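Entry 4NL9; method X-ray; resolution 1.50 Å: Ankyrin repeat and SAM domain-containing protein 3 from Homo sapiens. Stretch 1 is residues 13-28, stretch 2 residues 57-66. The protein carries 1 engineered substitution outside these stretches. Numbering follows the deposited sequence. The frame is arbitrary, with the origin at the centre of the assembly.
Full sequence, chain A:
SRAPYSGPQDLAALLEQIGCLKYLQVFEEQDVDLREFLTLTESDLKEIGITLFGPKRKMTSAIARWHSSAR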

ATOM      1  N   ALA A  13      16.125   3.679   5.974  1.00 17.89           N
ATOM      2  CA  ALA A  13      16.446   2.824   4.835  1.00 16.84           C
ATOM      3  C   ALA A  13      15.234   2.030   4.352  1.00 19.74           C
ATOM      4  O   ALA A  13      14.989   1.919   3.153  1.00 21.86           O
ATOM      5  N   LEU A  14      14.466   1.487   5.292  1.00 18.26           N
ATOM      6  CA  LEU A  14      13.269   0.745   4.935  1.00 17.93           C
ATOM      7  C   LEU A  14      12.266   1.659   4.238  1.00 16.11           C
ATOM      8  O   LEU A  14      11.759   1.326   3.178  1.00 18.16           O
ATOM      9  N   LEU A  15      11.968   2.801   4.856  1.00 14.66           N
ATOM     10  CA  LEU A  15      10.988   3.731   4.302  1.00 17.21           C
ATOM     11  C   LEU A  15      11.414   4.245   2.923  1.00 18.41           C
ATOM     12  O   LEU A  15      10.571   4.437   2.044  1.00 19.30           O
ATOM     13  N   GLU A  16      12.711   4.452   2.736  1.00 16.93           N
ATOM     14  CA  GLU A  16      13.218   4.897   1.441  1.00 20.69           C
ATOM     15  C   GLU A  16      12.902   3.858   0.371  1.00 22.55           C
ATOM     16  O   GLU A  16      12.471   4.196  -0.739  1.00 22.69           O
ATOM     17  N   GLN A  17      13.101   2.595   0.723  1.00 21.87           N
ATOM     18  CA  GLN A  17      12.887   1.491  -0.202  1.00 28.06           C
ATOM     19  C   GLN A  17      11.436   1.426  -0.671  1.00 25.77           C
ATOM     20  O   GLN A  17      11.167   1.126  -1.833  1.00 26.28           O
ATOM     21  N   ILE A  18      10.499   1.725   0.223  1.00 20.96           N
ATOM     22  CA  ILE A  18       9.084   1.673  -0.126  1.00 20.70           C
ATOM     23  C   ILE A  18       8.457   3.039  -0.455  1.00 20.41           C
ATOM     24  O   ILE A  18       7.234   3.168  -0.536  1.00 24.19           O
ATOM     25  N   GLY A  19       9.302   4.051  -0.648  1.00 18.60           N
ATOM     26  CA  GLY A  19       8.837   5.377  -1.021  1.00 22.65           C
ATOM     27  C   GLY A  19       7.964   6.035   0.030  1.00 24.16           C
ATOM     28  O   GLY A  19       6.995   6.726  -0.282  1.00 24.83           O
ATOM     29  N   CYS A  20       8.318   5.831   1.292  1.00 17.13           N
ATOM     30  CA  CYS A  20       7.508   6.336   2.389  1.00 17.18           C
ATOM     31  C   CYS A  20       8.273   7.244   3.349  1.00 15.88           C
ATOM     32  O   CYS A  20       7.900   7.375   4.519  1.00 14.43           O
ATOM     33  N   LEU A  21       9.321   7.900   2.858  1.00 14.91           N
ATOM     34  CA  LEU A  21      10.103   8.777   3.730  1.00 14.31           C
ATOM     35  C   LEU A  21       9.303   9.976   4.244  1.00 14.56           C
ATOM     36  O   LEU A  21       9.683  10.606   5.234  1.00 16.00           O
ATOM     37  N   LYS A  22       8.181  10.283   3.595  1.00 16.90           N
ATOM     38  CA  LYS A  22       7.319  11.347   4.095  1.00 16.96           C
ATOM     39  C   LYS A  22       6.765  11.033   5.492  1.00 15.97           C
ATOM     40  O   LYS A  22       6.268  11.927   6.172  1.00 19.40           O
ATOM     41  N   TYR A  23       6.866   9.773   5.930  1.00 13.24           N
ATOM     42  CA  TYR A  23       6.383   9.382   7.255  1.00 14.88           C
ATOM     43  C   TYR A  23       7.487   9.183   8.301  1.00 13.67           C
ATOM     44  O   TYR A  23       7.199   8.861   9.461  1.00 16.48           O
ATOM     45  N   LEU A  24       8.738   9.391   7.907  1.00 13.65           N
ATOM     46  CA  LEU A  24       9.839   9.100   8.823  1.00 13.78           C
ATOM     47  C   LEU A  24       9.757   9.928  10.106  1.00 14.45           C
ATOM     48  O   LEU A  24       9.932   9.403  11.200  1.00 17.33           O
ATOM     49  N   GLN A  25       9.488  11.223   9.986  1.00 15.89           N
ATOM     50  CA  GLN A  25       9.488  12.069  11.178  1.00 18.57           C
ATOM     51  C   GLN A  25       8.320  11.755  12.117  1.00 16.35           C
ATOM     52  O   GLN A  25       8.435  11.930  13.327  1.00 17.93           O
ATOM     53  N   VAL A  26       7.213  11.263  11.571  1.00 16.43           N
ATOM     54  CA  VAL A  26       6.120  10.804  12.418  1.00 15.83           C
ATOM     55  C   VAL A  26       6.583   9.647  13.304  1.00 14.38           C
ATOM     56  O   VAL A  26       6.334   9.635  14.516  1.00 14.95           O
ATOM     57  N   PHE A  27       7.293   8.688  12.715  1.00 14.29           N
ATOM     58  CA  PHE A  27       7.826   7.581  13.502  1.00 13.99           C
ATOM     59  C   PHE A  27       8.865   8.057  14.520  1.00 14.70           C
ATOM     60  O   PHE A  27       8.840   7.640  15.686  1.00 15.07           O
ATOM     61  N   GLU A  28       9.754   8.950  14.092  1.00 14.98           N
ATOM     62  CA  GLU A  28      10.809   9.434  14.975  1.00 17.57           C
ATOM     63  C   GLU A  28      10.239  10.159  16.188  1.00 17.60           C
ATOM     64  O   GLU A  28      10.756  10.021  17.297  1.00 19.77           O
ATOM     65  N   ARG A  57      -0.311  -0.105   3.382  1.00 13.70           N
ATOM     66  CA  ARG A  57      -0.133  -1.419   2.768  1.00 13.15           C
ATOM     67  C   ARG A  57       1.334  -1.691   2.416  1.00 14.00           C
ATOM     68  O   ARG A  57       1.839  -2.801   2.619  1.00 13.26           O
ATOM     69  N   LYS A  58       2.043  -0.684   1.910  1.00 13.58           N
ATOM     70  CA  LYS A  58       3.454  -0.892   1.607  1.00 14.71           C
ATOM     71  C   LYS A  58       4.229  -1.173   2.884  1.00 13.28           C
ATOM     72  O   LYS A  58       5.168  -1.968   2.885  1.00 15.73           O
ATOM     73  N   MET A  59       3.801  -0.548   3.978  1.00 12.97           N
ATOM     74  CA  MET A  59       4.450  -0.795   5.263  1.00 14.28           C
ATOM     75  C   MET A  59       4.147  -2.177   5.829  1.00 15.20           C
ATOM     76  O   MET A  59       5.048  -2.856   6.304  1.00 15.15           O
ATOM     77  N   THR A  60       2.889  -2.602   5.783  1.00 13.44           N
ATOM     78  CA  THR A  60       2.587  -3.949   6.274  1.00 13.12           C
ATOM     79  C   THR A  60       3.278  -5.017   5.411  1.00 17.04           C
ATOM     80  O   THR A  60       3.748  -6.036   5.930  1.00 15.29           O
ATOM     81  N   SER A  61       3.378  -4.766   4.109  1.00 14.46           N
ATOM     82  CA  SER A  61       4.143  -5.647   3.225  1.00 17.44           C
ATOM     83  C   SER A  61       5.622  -5.721   3.613  1.00 19.31           C
ATOM     84  O   SER A  61       6.201  -6.804   3.659  1.00 22.32           O
ATOM     85  N   ALA A  62       6.221  -4.570   3.898  1.00 18.51           N
ATOM     86  CA  ALA A  62       7.625  -4.510   4.282  1.00 17.59           C
ATOM     87  C   ALA A  62       7.861  -5.228   5.600  1.00 17.97           C
ATOM     88  O   ALA A  62       8.862  -5.919   5.772  1.00 18.48           O
ATOM     89  N   ILE A  63       6.931  -5.053   6.532  1.00 15.59           N
ATOM     90  CA  ILE A  63       7.047  -5.677   7.845  1.00 17.59           C
ATOM     91  C   ILE A  63       7.015  -7.199   7.707  1.00 21.01           C
ATOM     92  O   ILE A  63       7.837  -7.907   8.301  1.00 24.05           O
ATOM     93  N   ALA A  64       6.093  -7.697   6.890  1.00 18.89           N
ATOM     94  CA  ALA A  64       6.014  -9.127   6.617  1.00 19.18           C
ATOM     95  C   ALA A  64       7.274  -9.610   5.900  1.00 23.09           C
ATOM     96  O   ALA A  64       7.756 -10.716   6.147  1.00 26.39           O
ATOM     97  N   ARG A  65       7.815  -8.768   5.029  1.00 22.46           N
ATOM     98  CA  ARG A  65       9.001  -9.115   4.253  1.00 28.44           C
ATOM     99  C   ARG A  65      10.246  -9.254   5.129  1.00 31.66           C
ATOM    100  O   ARG A  65      11.074 -10.145   4.911  1.00 32.39           O
ATOM    101  N   TRP A  66      10.367  -8.384   6.130  1.00 29.38           N
ATOM    102  CA  TRP A  66      11.546  -8.354   6.987  1.00 29.51           C
ATOM    103  C   TRP A  66      11.223  -8.802   8.410  1.00 35.37           C
ATOM    104  O   TRP A  66      12.065  -8.706   9.305  1.00 39.83           O
TER

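Which side chain fills the largest part of the contact? M59 does, with 104 Å² covered by the other stretch, the largest covered area of any residue here. Its CA-to-CB bond points sideways, but the m, t, t rotamer carries its end into a pocket lined by L15, C20, Y23 and F27. The methyl CE of M59 lies 3.7 Å from Y23 CD2, 3.9 Å from C20 CB and 4.3 Å from L15 CD2. The sulfur SD of M59 approaches the edge of the F27 ring, 3.9 Å from F27 CZ, so the thioether has both aliphatic and aromatic neighbours.

What does I18 bring from its side? It points toward the helix of stretch 2, and its p, t rotamer spreads the branches over that surface. CD1 of I18 reaches 3.8 Å from M59 CG, and CG2 of I18 lies 4.2 Å from A62 CB and 4.0 Å from R65 NH2, at the edge of the guanidinium. L14, pointing toward stretch 2 as a t, t rotamer, also meets A62, its CD2 3.9 Å from A62 CB.

Where is the polar contact? I18 is where the chain leaves its helix, and its carbonyl accepts a hydrogen bond from K58: NZ of K58 to O of I18 is 2.9 Å. The m, t, m, t lysine folds along the contact, its CE 3.9 Å from SG of C20, so the aliphatic stem packs while the amine reaches the backbone. G19 follows with positive phi, a conformation that favours glycine.

What does W66 add? It is an exposed residue with chi1 m. Its CD1 lies 4.1 Å from L14 CD1, an apolar touch, and Q17, extended in t, t, brings NE2 to the ring edge, 4.4 Å from CZ2 of W66.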

ATOM      1  CB  ALA A  13      17.612   1.894   5.171  1.00 19.47           C
ATOM      2  CB  LEU A  14      12.643   0.077   6.172  1.00 16.93           C
ATOM      3  CG  LEU A  14      11.447  -0.857   5.942  1.00 17.13           C
ATOM      4  CD1 LEU A  14      11.354  -1.910   7.039  1.00 16.48           C
ATOM      5  CD2 LEU A  14      10.128  -0.074   5.890  1.00 17.46           C
ATOM      6  CB  LEU A  15      10.748   4.894   5.277  1.00 17.82           C
ATOM      7  CG  LEU A  15      10.097   4.486   6.605  1.00 15.38           C
ATOM      8  CD1 LEU A  15       9.868   5.689   7.504  1.00 15.76           C
ATOM      9  CD2 LEU A  15       8.791   3.740   6.373  1.00 18.96           C
ATOM     10  CB  GLU A  16      14.724   5.152   1.492  1.00 21.90           C
ATOM     11  CG  GLU A  16      15.312   5.568   0.153  1.00 25.54           C
ATOM     12  CD  GLU A  16      16.775   5.945   0.243  1.00 41.53           C
ATOM     13  OE1 GLU A  16      17.458   5.485   1.186  1.00 46.90           O
ATOM     14  OE2 GLU A  16      17.243   6.706  -0.630  1.00 49.92           O
ATOM     15  CB  GLN A  17      13.314   0.173   0.452  1.00 39.55           C
ATOM     16  CG  GLN A  17      13.601  -0.957  -0.527  1.00 50.66           C
ATOM     17  CD  GLN A  17      14.265  -2.153   0.140  1.00 57.23           C
ATOM     18  OE1 GLN A  17      14.681  -2.082   1.299  1.00 59.52           O
ATOM     19  NE2 GLN A  17      14.363  -3.259  -0.589  1.00 58.24           N
ATOM     20  CB  ILE A  18       8.264   0.933   0.955  1.00 20.74           C
ATOM     21  CG1 ILE A  18       8.366   1.636   2.310  1.00 18.42           C
ATOM     22  CG2 ILE A  18       8.754  -0.502   1.090  1.00 27.23           C
ATOM     23  CD1 ILE A  18       7.461   1.025   3.371  1.00 20.87           C
ATOM     24  CB  CYS A  20       6.886   5.170   3.155  1.00 15.11           C
ATOM     25  SG  CYS A  20       5.495   4.387   2.275  1.00 20.22           S
ATOM     26  CB  LEU A  21      11.412   9.230   3.072  1.00 16.97           C
ATOM     27  CG  LEU A  21      12.562   8.231   3.203  1.00 16.71           C
ATOM     28  CD1 LEU A  21      13.713   8.681   2.327  1.00 16.66           C
ATOM     29  CD2 LEU A  21      13.034   8.037   4.656  1.00 17.04           C
ATOM     30  CB  LYS A  22       6.169  11.635   3.118  1.00 17.73           C
ATOM     31  CG  LYS A  22       5.202  10.478   2.979  1.00 18.80           C
ATOM     32  CD  LYS A  22       4.139  10.746   1.913  1.00 26.04           C
ATOM     33  CE  LYS A  22       3.049  11.665   2.437  1.00 30.16           C
ATOM     34  NZ  LYS A  22       1.884  11.723   1.500  1.00 33.65           N
ATOM     35  CB  TYR A  23       5.495   8.132   7.177  1.00 13.97           C
ATOM     36  CG  TYR A  23       4.266   8.379   6.347  1.00 15.92           C
ATOM     37  CD1 TYR A  23       3.234   9.181   6.830  1.00 16.87           C
ATOM     38  CD2 TYR A  23       4.155   7.858   5.068  1.00 14.16           C
ATOM     39  CE1 TYR A  23       2.115   9.438   6.064  1.00 16.13           C
ATOM     40  CE2 TYR A  23       3.041   8.098   4.301  1.00 15.70           C
ATOM     41  CZ  TYR A  23       2.028   8.886   4.803  1.00 15.66           C
ATOM     42  OH  TYR A  23       0.933   9.130   4.009  1.00 19.44           O
ATOM     43  CB  LEU A  24      11.193   9.318   8.135  1.00 14.24           C
ATOM     44  CG  LEU A  24      12.434   9.149   9.027  1.00 14.58           C
ATOM     45  CD1 LEU A  24      12.577   7.715   9.548  1.00 16.16           C
ATOM     46  CD2 LEU A  24      13.704   9.579   8.306  1.00 15.10           C
ATOM     47  CB  GLN A  25       9.550  13.555  10.809  1.00 24.22           C
ATOM     48  CG  GLN A  25      10.834  13.920  10.068  1.00 27.32           C
ATOM     49  CD  GLN A  25      11.207  15.392  10.180  1.00 35.28           C
ATOM     50  OE1 GLN A  25      10.367  16.276  10.014  1.00 39.04           O
ATOM     51  NE2 GLN A  25      12.479  15.656  10.465  1.00 38.23           N
ATOM     52  CB  VAL A  26       4.884  10.404  11.597  1.00 17.46           C
ATOM     53  CG1 VAL A  26       3.894   9.678  12.464  1.00 20.41           C
ATOM     54  CG2 VAL A  26       4.230  11.634  10.997  1.00 23.43           C
ATOM     55  CB  PHE A  27       8.421   6.493  12.595  1.00 13.26           C
ATOM     56  CG  PHE A  27       7.385   5.697  11.844  1.00 13.03           C
ATOM     57  CD1 PHE A  27       6.516   4.858  12.522  1.00 13.83           C
ATOM     58  CD2 PHE A  27       7.281   5.789  10.465  1.00 13.50           C
ATOM     59  CE1 PHE A  27       5.558   4.123  11.844  1.00 13.89           C
ATOM     60  CE2 PHE A  27       6.324   5.059   9.777  1.00 14.19           C
ATOM     61  CZ  PHE A  27       5.452   4.224  10.472  1.00 14.55           C
ATOM     62  CB  GLU A  28      11.789  10.324  14.208  1.00 17.99           C
ATOM     63  CG  GLU A  28      12.685   9.532  13.272  1.00 20.76           C
ATOM     64  CD  GLU A  28      13.664  10.406  12.510  1.00 22.14           C
ATOM     65  OE1 GLU A  28      13.441  11.633  12.444  1.00 27.47           O
ATOM     66  OE2 GLU A  28      14.660   9.863  11.982  1.00 27.09           O
ATOM     67  CB  ARG A  57      -1.035  -1.554   1.530  1.00 13.86           C
ATOM     68  CG  ARG A  57      -0.799  -2.810   0.684  1.00 13.25           C
ATOM     69  CD  ARG A  57      -0.948  -4.114   1.463  1.00 13.32           C
ATOM     70  NE  ARG A  57      -2.221  -4.224   2.167  1.00 14.98           N
ATOM     71  CZ  ARG A  57      -3.348  -4.693   1.635  1.00 14.86           C
ATOM     72  NH1 ARG A  57      -4.439  -4.766   2.386  1.00 14.67           N
ATOM     73  NH2 ARG A  57      -3.390  -5.084   0.363  1.00 15.07           N
ATOM     74  CB  LYS A  58       4.032   0.293   0.852  1.00 17.62           C
ATOM     75  CG  LYS A  58       3.445   0.398  -0.551  1.00 19.42           C
ATOM     76  CD  LYS A  58       4.233   1.329  -1.437  1.00 25.84           C
ATOM     77  CE  LYS A  58       4.090   2.762  -0.968  1.00 33.25           C
ATOM     78  NZ  LYS A  58       4.716   3.741  -1.908  1.00 36.86           N
ATOM     79  CB  MET A  59       4.095   0.284   6.278  1.00 14.47           C
ATOM     80  CG  MET A  59       4.714   1.628   5.957  1.00 14.56           C
ATOM     81  SD  MET A  59       4.094   2.886   7.092  1.00 13.74           S
ATOM     82  CE  MET A  59       4.547   4.389   6.224  1.00 16.93           C
ATOM     83  CB  THR A  60       1.075  -4.236   6.416  1.00 15.65           C
ATOM     84  OG1 THR A  60       0.433  -4.082   5.148  1.00 16.02           O
ATOM     85  CG2 THR A  60       0.431  -3.298   7.431  1.00 15.98           C
ATOM     86  CB  SER A  61       4.008  -5.196   1.776  1.00 18.20           C
ATOM     87  OG  SER A  61       2.675  -5.378   1.330  1.00 22.14           O
ATOM     88  CB  ALA A  62       8.086  -3.065   4.377  1.00 17.43           C
ATOM     89  CB  ILE A  63       5.949  -5.166   8.800  1.00 14.97           C
ATOM     90  CG1 ILE A  63       6.263  -3.733   9.249  1.00 15.61           C
ATOM     91  CG2 ILE A  63       5.820  -6.081  10.008  1.00 16.85           C
ATOM     92  CD1 ILE A  63       5.073  -3.006   9.840  1.00 15.31           C
ATOM     93  CB  ALA A  64       4.788  -9.428   5.792  1.00 18.59           C
ATOM     94  CB  ARG A  65       9.227  -8.075   3.148  1.00 27.23           C
ATOM     95  CG  ARG A  65      10.467  -8.300   2.295  1.00 30.50           C
ATOM     96  CD  ARG A  65      10.350  -7.604   0.941  1.00 43.07           C
ATOM     97  NE  ARG A  65       9.892  -6.219   1.051  1.00 52.21           N
ATOM     98  CZ  ARG A  65       8.669  -5.800   0.729  1.00 51.25           C
ATOM     99  NH1 ARG A  65       7.768  -6.658   0.268  1.00 50.94           N
ATOM    100  NH2 ARG A  65       8.349  -4.520   0.865  1.00 45.41           N
ATOM    101  CB  TRP A  66      12.170  -6.953   6.999  1.00 25.70           C
ATOM    102  CG  TRP A  66      12.508  -6.428   5.634  1.00 25.64           C
ATOM    103  CD1 TRP A  66      11.919  -5.374   4.989  1.00 28.85           C
ATOM    104  CD2 TRP A  66      13.499  -6.944   4.732  1.00 28.50           C
ATOM    105  NE1 TRP A  66      12.491  -5.197   3.753  1.00 31.94           N
ATOM    106  CE2 TRP A  66      13.459  -6.147   3.570  1.00 33.65           C
ATOM    107  CE3 TRP A  66      14.416  -7.998   4.797  1.00 36.14           C
ATOM    108  CZ2 TRP A  66      14.303  -6.370   2.485  1.00 36.23           C
ATOM    109  CZ3 TRP A  66      15.248  -8.220   3.714  1.00 38.70           C
ATOM    110  CH2 TRP A  66      15.188  -7.409   2.576  1.00 38.60           C
TER